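Local coordinates for odorant binding protein (AGAP010409-PA) (PDB 3L4A), which probably binds and carries small odorant molecules, as a secreted, all-helical member of the PBP/GOBP family, at residues A[21-26]-A[35-40]; A[5-10]-A[47-52]. All coordinates share one frame; numbering follows the deposited sequence.

Interaction 1 of 2, residues A[21-26]-A[35-40]; sequences DELKVH and DPVTHC
L23 meets V37 and T38 through a side chain whose CG lies anti to its own carbonyl carbon (chi1 -72°) and whose extended second torsion carries CD1 on from helix 21-28 toward V37, with CD2 branching off toward D35 and T38. V37 points its CB at the leucine, and with CG1 anti to the backbone N (chi1 176°) that methyl is the one that meets L23 CD1, at 3.6 Å. CD2 lies over a polar pair instead, with L23 CD2 4.0 Å from D35 OD1 and 3.9 Å from T38 OG1.

That pair belongs to a helix N-cap, with D35 capping helix 36-48. Its carboxylate takes the backbone N-H of T38 on OD2, a nearly straight bond (173°, T38 N to D35 OD2 2.9 Å) that arrives from above the carboxylate plane. On the syn side of OD1, somewhat out of that plane, comes the T38 hydroxyl, with T38 OG1 to D35 OD1 at 2.7 Å. Two bonds to one residue thus hold the carboxylate's orientation, and T38 OG1 is also hydrogen-bonded to Y27 OH, from the helix that carries L23. Two residues further along the helix, C40 forms a disulfide with C97.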
ATOM      1  N   ASP A  21     -11.302  -2.379  17.220  1.00 15.98           N
ATOM      2  CA  ASP A  21     -12.477  -1.680  16.702  1.00 20.24           C
ATOM      3  C   ASP A  21     -12.130  -0.305  16.147  1.00 16.99           C
ATOM      4  O   ASP A  21     -12.532   0.049  15.034  1.00 21.99           O
ATOM      5  CB  ASP A  21     -13.538  -1.513  17.798  1.00 19.87           C
ATOM      6  CG  ASP A  21     -14.256  -2.807  18.126  1.00 34.91           C
ATOM      7  OD1 ASP A  21     -14.140  -3.774  17.347  1.00 29.74           O
ATOM      8  OD2 ASP A  21     -14.944  -2.853  19.169  1.00 39.38           O
ATOM      9  N   GLU A  22     -11.403   0.471  16.937  1.00 15.64           N
ATOM     10  CA  GLU A  22     -11.055   1.833  16.582  1.00 19.91           C
ATOM     11  C   GLU A  22     -10.191   1.882  15.322  1.00 18.69           C
ATOM     12  O   GLU A  22     -10.451   2.669  14.410  1.00 19.14           O
ATOM     13  CB  GLU A  22     -10.338   2.506  17.749  1.00 27.18           C
ATOM     14  CG  GLU A  22     -10.065   3.985  17.552  1.00 35.07           C
ATOM     15  CD  GLU A  22      -9.823   4.702  18.866  1.00 47.89           C
ATOM     16  OE1 GLU A  22      -8.958   5.605  18.908  1.00 56.11           O
ATOM     17  OE2 GLU A  22     -10.495   4.355  19.861  1.00 44.29           O
ATOM     18  N   LEU A  23      -9.163   1.041  15.272  1.00 15.79           N
ATOM     19  CA  LEU A  23      -8.328   0.973  14.075  1.00 13.66           C
ATOM     20  C   LEU A  23      -9.131   0.548  12.845  1.00 16.63           C
ATOM     21  O   LEU A  23      -8.938   1.092  11.760  1.00 15.08           O
ATOM     22  CB  LEU A  23      -7.146   0.028  14.279  1.00 12.82           C
ATOM     23  CG  LEU A  23      -6.019   0.499  15.198  1.00 11.69           C
ATOM     24  CD1 LEU A  23      -4.988  -0.615  15.358  1.00 12.98           C
ATOM     25  CD2 LEU A  23      -5.363   1.775  14.661  1.00 15.69           C
ATOM     26  N   LYS A  24     -10.020  -0.430  12.999  1.00 14.24           N
ATOM     27  CA  LYS A  24     -10.761  -0.951  11.849  1.00 13.47           C
ATOM     28  C   LYS A  24     -11.773   0.043  11.281  1.00 20.37           C
ATOM     29  O   LYS A  24     -12.102  -0.001  10.090  1.00 17.46           O
ATOM     30  CB  LYS A  24     -11.409  -2.294  12.176  1.00 15.77           C
ATOM     31  CG  LYS A  24     -10.409  -3.434  12.212  1.00 18.72           C
ATOM     32  CD  LYS A  24     -11.063  -4.734  12.634  1.00 20.36           C
ATOM     33  CE  LYS A  24     -11.974  -5.267  11.538  1.00 21.64           C
ATOM     34  NZ  LYS A  24     -12.771  -6.426  12.025  1.00 28.40           N
ATOM     35  N   VAL A  25     -12.254   0.948  12.123  1.00 18.63           N
ATOM     36  CA  VAL A  25     -13.076   2.041  11.629  1.00 22.51           C
ATOM     37  C   VAL A  25     -12.259   2.886  10.653  1.00 15.95           C
ATOM     38  O   VAL A  25     -12.759   3.281   9.598  1.00 22.32           O
ATOM     39  CB  VAL A  25     -13.609   2.929  12.771  1.00 25.76           C
ATOM     40  CG1 VAL A  25     -14.243   4.195  12.204  1.00 27.46           C
ATOM     41  CG2 VAL A  25     -14.607   2.156  13.624  1.00 26.21           C
ATOM     42  N   HIS A  26     -11.010   3.173  11.010  1.00 19.32           N
ATOM     43  CA  HIS A  26     -10.122   3.922  10.124  1.00 21.33           C
ATOM     44  C   HIS A  26      -9.894   3.161   8.825  1.00 23.68           C
ATOM     45  O   HIS A  26     -10.025   3.718   7.735  1.00 24.71           O
ATOM     46  CB  HIS A  26      -8.776   4.186  10.793  1.00 22.60           C
ATOM     47  CG  HIS A  26      -8.824   5.226  11.866  1.00 23.85           C
ATOM     48  ND1 HIS A  26      -8.970   6.568  11.594  1.00 29.30           N
ATOM     49  CD2 HIS A  26      -8.717   5.123  13.212  1.00 27.29           C
ATOM     50  CE1 HIS A  26      -8.966   7.248  12.727  1.00 28.21           C
ATOM     51  NE2 HIS A  26      -8.812   6.394  13.724  1.00 33.14           N
ATOM     52  N   ASP A  35       1.270   4.285  12.787  1.00 13.94           N
ATOM     53  CA  ASP A  35       1.526   3.540  14.017  1.00 13.30           C
ATOM     54  C   ASP A  35       1.955   2.113  13.661  1.00 13.16           C
ATOM     55  O   ASP A  35       1.657   1.640  12.573  1.00 11.74           O
ATOM     56  CB  ASP A  35       0.268   3.538  14.893  1.00 11.08           C
ATOM     57  CG  ASP A  35      -0.833   2.651  14.344  1.00 11.71           C
ATOM     58  OD1 ASP A  35      -1.773   3.179  13.720  1.00 13.63           O
ATOM     59  OD2 ASP A  35      -0.759   1.425  14.553  1.00 12.16           O
ATOM     60  N   PRO A  36       2.655   1.421  14.570  1.00 10.83           N
ATOM     61  CA  PRO A  36       3.232   0.111  14.241  1.00 13.62           C
ATOM     62  C   PRO A  36       2.218  -0.948  13.806  1.00  9.79           C
ATOM     63  O   PRO A  36       2.527  -1.758  12.935  1.00 11.59           O
ATOM     64  CB  PRO A  36       3.910  -0.311  15.547  1.00 19.05           C
ATOM     65  CG  PRO A  36       4.216   0.971  16.238  1.00 21.38           C
ATOM     66  CD  PRO A  36       3.088   1.895  15.897  1.00 17.37           C
ATOM     67  N   VAL A  37       1.036  -0.958  14.413  1.00  9.94           N
ATOM     68  CA  VAL A  37       0.006  -1.920  14.033  1.00  7.46           C
ATOM     69  C   VAL A  37      -0.445  -1.654  12.608  1.00 10.39           C
ATOM     70  O   VAL A  37      -0.473  -2.559  11.768  1.00  8.99           O
ATOM     71  CB  VAL A  37      -1.205  -1.858  14.982  1.00  9.72           C
ATOM     72  CG1 VAL A  37      -2.305  -2.801  14.507  1.00  9.13           C
ATOM     73  CG2 VAL A  37      -0.772  -2.221  16.391  1.00 10.88           C
ATOM     74  N   THR A  38      -0.787  -0.402  12.332  1.00  9.09           N
ATOM     75  CA  THR A  38      -1.199  -0.016  10.985  1.00  6.91           C
ATOM     76  C   THR A  38      -0.097  -0.272   9.953  1.00  6.90           C
ATOM     77  O   THR A  38      -0.393  -0.635   8.812  1.00  7.48           O
ATOM     78  CB  THR A  38      -1.653   1.446  10.935  1.00 10.82           C
ATOM     79  OG1 THR A  38      -2.781   1.608  11.807  1.00 10.96           O
ATOM     80  CG2 THR A  38      -2.075   1.827   9.531  1.00 10.28           C
ATOM     81  N   HIS A  39       1.160  -0.081  10.333  1.00  8.17           N
ATOM     82  CA  HIS A  39       2.244  -0.394   9.402  1.00 10.31           C
ATOM     83  C   HIS A  39       2.116  -1.832   8.929  1.00  8.59           C
ATOM     84  O   HIS A  39       2.166  -2.119   7.732  1.00  9.15           O
ATOM     85  CB  HIS A  39       3.620  -0.222  10.041  1.00  9.44           C
ATOM     86  CG  HIS A  39       3.951   1.186  10.413  1.00 10.27           C
ATOM     87  ND1 HIS A  39       5.036   1.501  11.204  1.00 16.74           N
ATOM     88  CD2 HIS A  39       3.346   2.361  10.119  1.00  7.85           C
ATOM     89  CE1 HIS A  39       5.090   2.811  11.373  1.00 15.68           C
ATOM     90  NE2 HIS A  39       4.077   3.357  10.726  1.00 13.06           N
ATOM     91  N   CYS A  40       1.971  -2.748   9.877  1.00  7.63           N
ATOM     92  CA  CYS A  40       1.858  -4.156   9.535  1.00  8.71           C
ATOM     93  C   CYS A  40       0.554  -4.479   8.820  1.00  8.63           C
ATOM     94  O   CYS A  40       0.523  -5.340   7.941  1.00  8.30           O
ATOM     95  CB  CYS A  40       2.041  -5.041  10.771  1.00  8.86           C
ATOM     96  SG  CYS A  40       3.730  -5.045  11.424  1.00 11.54           S
TER

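Interaction 2 of 2, residues A[5-10]-A[47-52]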
ATOM      1  N   GLU A   5     -13.622  -6.277   1.759  1.00 36.08           N
ATOM      2  CA  GLU A   5     -13.975  -6.663   3.124  1.00 33.76           C
ATOM      3  C   GLU A   5     -13.174  -7.863   3.610  1.00 28.07           C
ATOM      4  O   GLU A   5     -12.641  -7.854   4.719  1.00 24.81           O
ATOM      5  CB  GLU A   5     -15.469  -6.992   3.205  0.52 35.48           C
ATOM      6  CG  GLU A   5     -15.948  -7.931   2.101  0.52 34.83           C
ATOM      7  CD  GLU A   5     -17.186  -8.725   2.482  0.52 33.55           C
ATOM      8  OE1 GLU A   5     -17.638  -8.616   3.641  0.52 35.21           O
ATOM      9  OE2 GLU A   5     -17.705  -9.464   1.620  0.52 26.29           O
ATOM     10  N   SER A   6     -13.108  -8.899   2.779  1.00 27.39           N
ATOM     11  CA  SER A   6     -12.481 -10.161   3.160  1.00 15.11           C
ATOM     12  C   SER A   6     -11.031  -9.961   3.597  1.00 14.57           C
ATOM     13  O   SER A   6     -10.599 -10.483   4.628  1.00 14.69           O
ATOM     14  CB  SER A   6     -12.555 -11.150   1.992  1.00 16.95           C
ATOM     15  OG  SER A   6     -11.908 -12.365   2.300  1.00 19.12           O
ATOM     16  N   VAL A   7     -10.287  -9.199   2.805  1.00 20.38           N
ATOM     17  CA  VAL A   7      -8.876  -8.958   3.084  1.00 12.77           C
ATOM     18  C   VAL A   7      -8.674  -8.100   4.335  1.00 15.82           C
ATOM     19  O   VAL A   7      -7.740  -8.329   5.101  1.00 13.43           O
ATOM     20  CB  VAL A   7      -8.165  -8.346   1.856  1.00 18.20           C
ATOM     21  CG1 VAL A   7      -6.770  -7.902   2.209  1.00 20.73           C
ATOM     22  CG2 VAL A   7      -8.118  -9.354   0.722  1.00 22.95           C
ATOM     23  N   ILE A   8      -9.561  -7.137   4.567  1.00 15.21           N
ATOM     24  CA  ILE A   8      -9.480  -6.331   5.783  1.00 16.63           C
ATOM     25  C   ILE A   8      -9.656  -7.208   7.027  1.00 17.27           C
ATOM     26  O   ILE A   8      -8.888  -7.118   7.995  1.00 12.56           O
ATOM     27  CB  ILE A   8     -10.516  -5.188   5.789  1.00 15.81           C
ATOM     28  CG1 ILE A   8     -10.090  -4.085   4.817  1.00 20.77           C
ATOM     29  CG2 ILE A   8     -10.670  -4.624   7.192  1.00 19.10           C
ATOM     30  CD1 ILE A   8     -11.140  -3.010   4.622  1.00 28.96           C
ATOM     31  N   GLU A   9     -10.660  -8.078   6.997  1.00 15.43           N
ATOM     32  CA  GLU A   9     -10.899  -8.951   8.133  1.00 13.81           C
ATOM     33  C   GLU A   9      -9.742  -9.927   8.353  1.00 12.31           C
ATOM     34  O   GLU A   9      -9.271 -10.101   9.471  1.00 12.65           O
ATOM     35  CB  GLU A   9     -12.220  -9.706   7.957  1.00 15.84           C
ATOM     36  CG  GLU A   9     -13.408  -8.788   7.660  1.00 15.53           C
ATOM     37  CD  GLU A   9     -13.649  -7.788   8.764  1.00 22.27           C
ATOM     38  OE1 GLU A   9     -14.018  -6.636   8.458  1.00 43.16           O
ATOM     39  OE2 GLU A   9     -13.456  -8.151   9.940  1.00 20.14           O
ATOM     40  N   SER A  10      -9.267 -10.556   7.277  1.00  9.61           N
ATOM     41  CA  SER A  10      -8.176 -11.512   7.409  1.00  9.06           C
ATOM     42  C   SER A  10      -6.894 -10.839   7.888  1.00  8.26           C
ATOM     43  O   SER A  10      -6.181 -11.371   8.729  1.00  8.52           O
ATOM     44  CB  SER A  10      -7.950 -12.250   6.092  0.81  9.75           C
ATOM     45  OG  SER A  10      -9.098 -13.023   5.778  0.81 10.50           O
ATOM     46  N   LEU A  47       0.316  -7.194   0.498  1.00  7.46           N
ATOM     47  CA  LEU A  47       0.703  -8.556   0.131  1.00  8.88           C
ATOM     48  C   LEU A  47      -0.482  -9.367  -0.380  1.00 10.75           C
ATOM     49  O   LEU A  47      -0.375 -10.040  -1.404  1.00 12.63           O
ATOM     50  CB  LEU A  47       1.346  -9.272   1.320  1.00 10.49           C
ATOM     51  CG  LEU A  47       2.697  -8.725   1.778  1.00 10.80           C
ATOM     52  CD1 LEU A  47       3.136  -9.416   3.060  1.00 15.70           C
ATOM     53  CD2 LEU A  47       3.750  -8.901   0.677  1.00 12.72           C
ATOM     54  N   GLU A  48      -1.605  -9.296   0.331  1.00 10.51           N
ATOM     55  CA  GLU A  48      -2.784 -10.101   0.001  1.00 10.25           C
ATOM     56  C   GLU A  48      -3.389  -9.723  -1.340  1.00 13.03           C
ATOM     57  O   GLU A  48      -3.862 -10.588  -2.081  1.00 14.66           O
ATOM     58  CB  GLU A  48      -3.844  -9.965   1.092  1.00 13.43           C
ATOM     59  CG  GLU A  48      -3.545 -10.768   2.328  1.00 19.71           C
ATOM     60  CD  GLU A  48      -3.532 -12.255   2.046  1.00 26.12           C
ATOM     61  OE1 GLU A  48      -4.369 -12.717   1.237  1.00 25.16           O
ATOM     62  OE2 GLU A  48      -2.681 -12.955   2.626  1.00 40.97           O
ATOM     63  N   LEU A  49      -3.378  -8.430  -1.648  1.00 10.88           N
ATOM     64  CA  LEU A  49      -3.917  -7.939  -2.914  1.00 11.22           C
ATOM     65  C   LEU A  49      -2.873  -7.945  -4.029  1.00 11.13           C
ATOM     66  O   LEU A  49      -3.155  -7.513  -5.144  1.00 14.48           O
ATOM     67  CB  LEU A  49      -4.499  -6.532  -2.744  1.00 11.06           C
ATOM     68  CG  LEU A  49      -5.685  -6.416  -1.779  1.00 11.72           C
ATOM     69  CD1 LEU A  49      -6.148  -4.981  -1.636  1.00 16.59           C
ATOM     70  CD2 LEU A  49      -6.816  -7.290  -2.281  1.00 16.99           C
ATOM     71  N   ASN A  50      -1.681  -8.445  -3.717  1.00 10.17           N
ATOM     72  CA  ASN A  50      -0.528  -8.461  -4.621  0.51 12.33           C
ATOM     73  C   ASN A  50      -0.212  -7.100  -5.221  1.00 11.87           C
ATOM     74  O   ASN A  50       0.174  -6.969  -6.384  1.00 12.75           O
ATOM     75  CB  ASN A  50      -0.621  -9.548  -5.693  0.51 12.93           C
ATOM     76  CG  ASN A  50       0.742 -10.091  -6.062  0.51 15.53           C
ATOM     77  OD1 ASN A  50       1.723  -9.848  -5.350  0.51 12.34           O
ATOM     78  ND2 ASN A  50       0.822 -10.826  -7.165  0.51 18.26           N
ATOM     79  N   LEU A  51      -0.352  -6.084  -4.377  1.00  8.68           N
ATOM     80  CA  LEU A  51       0.016  -4.708  -4.708  1.00  8.05           C
ATOM     81  C   LEU A  51       1.447  -4.423  -4.287  1.00  9.98           C
ATOM     82  O   LEU A  51       2.010  -3.387  -4.640  1.00  9.81           O
ATOM     83  CB  LEU A  51      -0.884  -3.737  -3.949  1.00  8.09           C
ATOM     84  CG  LEU A  51      -2.374  -3.810  -4.235  1.00  9.30           C
ATOM     85  CD1 LEU A  51      -3.150  -2.947  -3.252  1.00 12.03           C
ATOM     86  CD2 LEU A  51      -2.646  -3.373  -5.669  1.00 12.62           C
ATOM     87  N   TYR A  52       2.020  -5.336  -3.516  1.00  8.62           N
ATOM     88  CA  TYR A  52       3.272  -5.081  -2.824  1.00  9.60           C
ATOM     89  C   TYR A  52       3.970  -6.383  -2.514  1.00 10.00           C
ATOM     90  O   TYR A  52       3.341  -7.435  -2.356  1.00 12.44           O
ATOM     91  CB  TYR A  52       3.020  -4.318  -1.506  1.00  9.19           C
ATOM     92  CG  TYR A  52       4.291  -4.041  -0.730  1.00  7.24           C
ATOM     93  CD1 TYR A  52       5.071  -2.930  -1.019  1.00 10.48           C
ATOM     94  CD2 TYR A  52       4.721  -4.894   0.292  1.00  8.25           C
ATOM     95  CE1 TYR A  52       6.247  -2.680  -0.334  1.00  9.77           C
ATOM     96  CE2 TYR A  52       5.901  -4.643   0.990  1.00  9.33           C
ATOM     97  CZ  TYR A  52       6.656  -3.527   0.673  1.00  9.04           C
ATOM     98  OH  TYR A  52       7.826  -3.247   1.341  1.00 10.12           O
TER
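V7 is the residue of helix 5-14 that reaches across to the end of helix 36-48, and its two methyls go to different neighbours. CG1 rests against the base of a glutamate side chain, V7 CG1 to E48 CB being 3.8 Å, while the other branch touches a leucine methyl, V7 CG2 to L49 CD2 at 3.9 Å. Both are apolar contacts at van der Waals distance. The valine places CG1 anti to its backbone N (chi1 171°) and CG2 beside it, which spreads the methyls over the two consecutive residues opposite.

E48 contributes its aliphatic root here: the chain bends at chi2 (-64°), and it is CB, not the carboxylate, that meets the valine. L49 arrives differently. Its CB does not point at helix 5-14, but the end of the side chain comes nearer, and the branch CD2 touches the valine. The backbones are close at this point, with V7 CA and E48 CA 6.9 Å apart.

Beyond this first shell, V7 also packs on I45 and its neighbour I8 on F41, so the same face of helix 5-14 runs back along helix 36-48. L49 additionally touches N4, at the start of the modelled chain. On the far side of the turn, L51 and Y52 lead away from helix 5-14: L51 packs on F104 of helix 96-105 and on helix 60-66, and Y52 lies against helix 96-105.

The way the helix stops sets the course of the chain after L49. N50 has positive phi, and its backbone N-H bonds back to L47 O (3.1 Å), one of the two bonds back into the last turn that, with the positive phi, make a Schellman motif, which terminates helix 36-48 and turns the chain toward the short strand 52-53.

Interactions 1 and 2 lie at opposite ends of helix 36-48, the element they share: residues 35-40 start it and residues 47-52 end it, with the contact centres about 14 Å apart. Along the chain the order is 5-10, 21-26, 35-40, 47-52, so interaction 1 is nested inside the loop closed by interaction 2. Helices 5-14 and 21-28, consecutive in sequence, thus pack on one common partner, and a salt bridge from K24 NZ to E9 OE2, at 2.8 Å, ties them to each other; the C11–C44 disulfide bonds helix 5-14 to helix 36-48. The three form a connected N-terminal part of the all-helical PBP/GOBP fold, joined to helix 96-105 by the C40–C97 disulfide.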